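Local coordinates for protein phosphatidylinositol-specific phospholipase C1 (Streptomyces antibioticus, PDB 3H4X) that belongs to the phosphatidylinositol-specific phospholipase C family, matches in part its calcium-dependent phosphoinositide branch, and is built on a parallel beta/alpha-barrel framework, at residues Ile295-Val309 with Ala322-Val334. Sequence-based numbering, arbitrary orientation.
Sequences IDGTHPTEAEALARV and ADWYPLPSVLKTV. With EOH (ethanol), chain R.
With CG turned beside its backbone N (chi1 -60°), the indole of Trp324 lies beneath Pro300 and Ala305, while Glu302, its CG anti to the backbone N (chi1 178°) and its chain extended, reaches out from the first turn of the helix, across to Ser329. The contact is a worked example of how one flat ring can organise a loop and a helix together. At the ring's edge NE1 donates to Asp296 O, 3.1 Å away; the bond lies near the indole plane and uses a carbonyl lone pair, which helps fix the ring's rotation. Over one face, Ala305 CB makes a CH-pi contact 4.0 Å from the centroid of the six-membered ring, almost on its normal, and Pro300 CG packs over the pyrrole end of this face. Ala322 CB, from the indole's own segment, sits over the centre of the opposite face, and Val309 CG2 meets the edge at CZ3, 4.0 Å away.

Beside the indole, Asp323 N bonds to Gly297 O at 2.9 Å, tying the two loops backbone to backbone. Asp296 OD2 accepts from Thr298 N, an Asx turn, and also from His299 N, which makes an Asx motif, bracing the bend that presents these carbonyls. Farther along, Val330 is a knob among Glu302, Ala305, Leu306 and Val309, its CG1 3.9 Å from Ala305 CB. At the exposed side of the contact Ser329 OG donates to Glu302 OE2 at 2.8 Å, from above the carboxylate plane. Thr298 O, close to Pro326 CD, is buried with no polar partner in the model.

The contact thus packs loop 295-301 and the start of helix 302-314 against the loop and short helix 328-331 that follow barrel strand 319-322, while Val309 also touches Val34 of the neighbouring parallel strand 31-36.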
# COMPACT_ATOMS: atom_id res chain seq x y z
N ILE A 295 -8.26 11.28 18.64
CA ILE A 295 -8.34 10.09 19.48
C ILE A 295 -6.97 9.42 19.47
O ILE A 295 -6.09 9.82 18.71
CB ILE A 295 -9.43 9.12 19.00
CG1 ILE A 295 -9.14 8.65 17.57
CG2 ILE A 295 -10.80 9.79 19.08
CD1 ILE A 295 -10.15 7.65 17.05
N ASP A 296 -6.78 8.41 20.32
CA ASP A 296 -5.47 7.79 20.41
C ASP A 296 -5.12 7.02 19.14
O ASP A 296 -5.98 6.39 18.53
CB ASP A 296 -5.38 6.86 21.63
CG ASP A 296 -3.95 6.58 22.02
OD1 ASP A 296 -3.33 7.46 22.66
OD2 ASP A 296 -3.45 5.49 21.70
N GLY A 297 -3.85 7.08 18.75
CA GLY A 297 -3.38 6.42 17.54
C GLY A 297 -3.17 4.93 17.70
O GLY A 297 -3.04 4.20 16.72
N THR A 298 -3.14 4.47 18.95
CA THR A 298 -2.87 3.06 19.24
C THR A 298 -3.99 2.43 20.05
O THR A 298 -4.52 1.38 19.68
CB THR A 298 -1.53 2.90 20.00
OG1 THR A 298 -0.49 3.53 19.25
CG2 THR A 298 -1.20 1.43 20.20
N HIS A 299 -4.35 3.08 21.16
CA HIS A 299 -5.32 2.53 22.11
C HIS A 299 -6.56 3.39 22.29
O HIS A 299 -6.91 3.73 23.42
CB HIS A 299 -4.67 2.34 23.49
CG HIS A 299 -3.56 1.35 23.52
ND1 HIS A 299 -3.77 -0.01 23.68
CD2 HIS A 299 -2.21 1.51 23.44
CE1 HIS A 299 -2.61 -0.64 23.68
NE2 HIS A 299 -1.65 0.26 23.54
N PRO A 300 -7.25 3.76 21.20
CA PRO A 300 -8.51 4.46 21.41
C PRO A 300 -9.54 3.44 21.86
O PRO A 300 -9.26 2.25 21.86
CB PRO A 300 -8.85 4.97 20.01
CG PRO A 300 -8.30 3.91 19.12
CD PRO A 300 -7.02 3.45 19.77
N THR A 301 -10.73 3.89 22.24
CA THR A 301 -11.80 2.94 22.50
C THR A 301 -12.32 2.41 21.16
O THR A 301 -12.17 3.06 20.13
CB THR A 301 -12.97 3.57 23.28
OG1 THR A 301 -13.68 4.48 22.43
CG2 THR A 301 -12.47 4.31 24.52
N GLU A 302 -12.89 1.21 21.18
CA GLU A 302 -13.46 0.62 19.98
C GLU A 302 -14.50 1.56 19.36
O GLU A 302 -14.54 1.73 18.14
CB GLU A 302 -14.10 -0.73 20.31
CG GLU A 302 -14.76 -1.41 19.13
CD GLU A 302 -15.37 -2.75 19.49
OE1 GLU A 302 -15.78 -2.93 20.65
OE2 GLU A 302 -15.43 -3.63 18.60
N ALA A 303 -15.33 2.15 20.20
CA ALA A 303 -16.38 3.05 19.73
C ALA A 303 -15.80 4.27 19.03
O ALA A 303 -16.29 4.69 17.99
CB ALA A 303 -17.28 3.47 20.89
N GLU A 304 -14.75 4.85 19.62
CA GLU A 304 -14.07 5.99 19.02
C GLU A 304 -13.52 5.64 17.64
O GLU A 304 -13.67 6.41 16.68
CB GLU A 304 -12.93 6.46 19.93
CG GLU A 304 -13.39 7.23 21.17
CD GLU A 304 -12.24 7.53 22.11
OE1 GLU A 304 -11.17 6.89 21.98
OE2 GLU A 304 -12.40 8.41 22.98
N ALA A 305 -12.88 4.48 17.54
CA ALA A 305 -12.24 4.08 16.29
C ALA A 305 -13.26 3.79 15.20
O ALA A 305 -13.10 4.21 14.05
CB ALA A 305 -11.35 2.87 16.53
N LEU A 306 -14.33 3.09 15.57
CA LEU A 306 -15.38 2.78 14.62
C LEU A 306 -16.03 4.05 14.08
O LEU A 306 -16.30 4.16 12.88
CB LEU A 306 -16.43 1.86 15.25
CG LEU A 306 -16.01 0.41 15.44
CD1 LEU A 306 -17.07 -0.36 16.21
CD2 LEU A 306 -15.74 -0.25 14.09
N ALA A 307 -16.30 5.00 14.97
CA ALA A 307 -16.89 6.27 14.56
C ALA A 307 -15.97 6.99 13.58
O ALA A 307 -16.42 7.58 12.61
CB ALA A 307 -17.16 7.15 15.78
N ARG A 308 -14.67 6.93 13.85
CA ARG A 308 -13.68 7.58 13.00
C ARG A 308 -13.65 6.93 11.61
O ARG A 308 -13.59 7.62 10.59
CB ARG A 308 -12.31 7.55 13.67
CG ARG A 308 -11.20 8.27 12.92
CD ARG A 308 -11.56 9.69 12.51
NE ARG A 308 -12.12 10.52 13.58
CZ ARG A 308 -11.40 11.10 14.54
NH1 ARG A 308 -10.08 10.93 14.60
NH2 ARG A 308 -12.00 11.85 15.46
N VAL A 309 -13.69 5.60 11.56
CA VAL A 309 -13.73 4.90 10.28
C VAL A 309 -14.98 5.30 9.48
O VAL A 309 -14.91 5.56 8.28
CB VAL A 309 -13.67 3.38 10.46
CG1 VAL A 309 -13.90 2.67 9.14
CG2 VAL A 309 -12.33 2.98 11.06
N ALA A 322 -4.00 3.83 10.94
CA ALA A 322 -3.47 4.30 12.21
C ALA A 322 -2.66 3.14 12.80
O ALA A 322 -2.17 2.29 12.06
CB ALA A 322 -4.59 4.73 13.16
N ASP A 323 -2.52 3.10 14.12
CA ASP A 323 -1.74 2.06 14.78
C ASP A 323 -2.60 1.17 15.67
O ASP A 323 -2.14 0.72 16.73
CB ASP A 323 -0.63 2.67 15.64
CG ASP A 323 0.42 3.39 14.82
OD1 ASP A 323 0.41 3.28 13.58
OD2 ASP A 323 1.27 4.08 15.43
N TRP A 324 -3.83 0.90 15.25
CA TRP A 324 -4.81 0.25 16.13
C TRP A 324 -4.68 -1.27 16.22
O TRP A 324 -5.68 -1.99 16.16
CB TRP A 324 -6.23 0.62 15.71
CG TRP A 324 -6.51 2.10 15.77
CD1 TRP A 324 -5.96 3.00 16.63
CD2 TRP A 324 -7.42 2.83 14.94
NE1 TRP A 324 -6.47 4.26 16.39
CE2 TRP A 324 -7.37 4.18 15.36
CE3 TRP A 324 -8.28 2.48 13.89
CZ2 TRP A 324 -8.14 5.18 14.76
CZ3 TRP A 324 -9.04 3.47 13.30
CH2 TRP A 324 -8.97 4.80 13.73
N TYR A 325 -3.46 -1.77 16.37
CA TYR A 325 -3.26 -3.21 16.49
C TYR A 325 -3.99 -3.85 17.69
O TYR A 325 -4.33 -5.03 17.63
CB TYR A 325 -1.76 -3.57 16.47
CG TYR A 325 -0.97 -3.05 17.65
CD1 TYR A 325 -0.86 -3.79 18.82
CD2 TYR A 325 -0.33 -1.82 17.59
CE1 TYR A 325 -0.14 -3.33 19.90
CE2 TYR A 325 0.40 -1.35 18.67
CZ TYR A 325 0.49 -2.10 19.82
OH TYR A 325 1.21 -1.64 20.90
N PRO A 326 -4.24 -3.08 18.77
CA PRO A 326 -4.99 -3.67 19.88
C PRO A 326 -6.47 -3.90 19.57
O PRO A 326 -7.18 -4.49 20.38
CB PRO A 326 -4.86 -2.62 20.99
CG PRO A 326 -3.66 -1.83 20.64
CD PRO A 326 -3.67 -1.78 19.13
N LEU A 327 -6.92 -3.45 18.40
CA LEU A 327 -8.34 -3.52 18.06
C LEU A 327 -8.61 -4.28 16.76
O LEU A 327 -9.08 -3.69 15.79
CB LEU A 327 -8.93 -2.11 17.97
CG LEU A 327 -8.80 -1.21 19.19
CD1 LEU A 327 -9.20 0.22 18.84
CD2 LEU A 327 -9.63 -1.73 20.35
N PRO A 328 -8.33 -5.59 16.74
CA PRO A 328 -8.54 -6.36 15.51
C PRO A 328 -9.98 -6.31 14.99
O PRO A 328 -10.20 -6.40 13.79
CB PRO A 328 -8.15 -7.79 15.91
CG PRO A 328 -8.16 -7.80 17.41
CD PRO A 328 -7.80 -6.42 17.83
N SER A 329 -10.94 -6.15 15.89
CA SER A 329 -12.33 -6.04 15.48
C SER A 329 -12.52 -4.82 14.59
O SER A 329 -13.25 -4.87 13.60
CB SER A 329 -13.26 -5.97 16.70
OG SER A 329 -13.16 -4.70 17.33
N VAL A 330 -11.87 -3.72 14.96
CA VAL A 330 -11.90 -2.51 14.15
C VAL A 330 -11.12 -2.70 12.86
O VAL A 330 -11.57 -2.29 11.79
CB VAL A 330 -11.35 -1.30 14.93
CG1 VAL A 330 -11.25 -0.08 14.03
CG2 VAL A 330 -12.21 -1.01 16.15
N LEU A 331 -9.96 -3.35 12.95
CA LEU A 331 -9.13 -3.56 11.76
C LEU A 331 -9.85 -4.33 10.66
O LEU A 331 -9.55 -4.14 9.48
CB LEU A 331 -7.83 -4.29 12.13
CG LEU A 331 -6.93 -3.52 13.10
CD1 LEU A 331 -5.67 -4.32 13.37
CD2 LEU A 331 -6.60 -2.14 12.56
N LYS A 332 -10.79 -5.19 11.03
CA LYS A 332 -11.51 -6.01 10.06
C LYS A 332 -12.69 -5.29 9.42
O LYS A 332 -13.34 -5.82 8.52
CB LYS A 332 -12.03 -7.30 10.71
CG LYS A 332 -10.95 -8.22 11.24
CD LYS A 332 -11.57 -9.42 11.94
CE LYS A 332 -10.49 -10.34 12.48
NZ LYS A 332 -9.58 -9.60 13.39
N THR A 333 -12.97 -4.07 9.89
CA THR A 333 -14.14 -3.33 9.44
C THR A 333 -14.08 -3.00 7.94
O THR A 333 -13.08 -2.48 7.45
CB THR A 333 -14.30 -2.01 10.23
OG1 THR A 333 -14.44 -2.31 11.62
CG2 THR A 333 -15.52 -1.24 9.75
N VAL A 334 -15.16 -3.31 7.23
CA VAL A 334 -15.32 -2.90 5.85
C VAL A 334 -16.73 -2.34 5.69
O VAL A 334 -17.71 -3.04 5.97
CB VAL A 334 -15.12 -4.07 4.86
CG1 VAL A 334 -15.26 -3.58 3.43
CG2 VAL A 334 -13.76 -4.73 5.07
C1 EOH R . -2.31 -6.87 20.56
C2 EOH R . -2.90 -5.89 21.57
O EOH R . -2.97 -6.81 19.31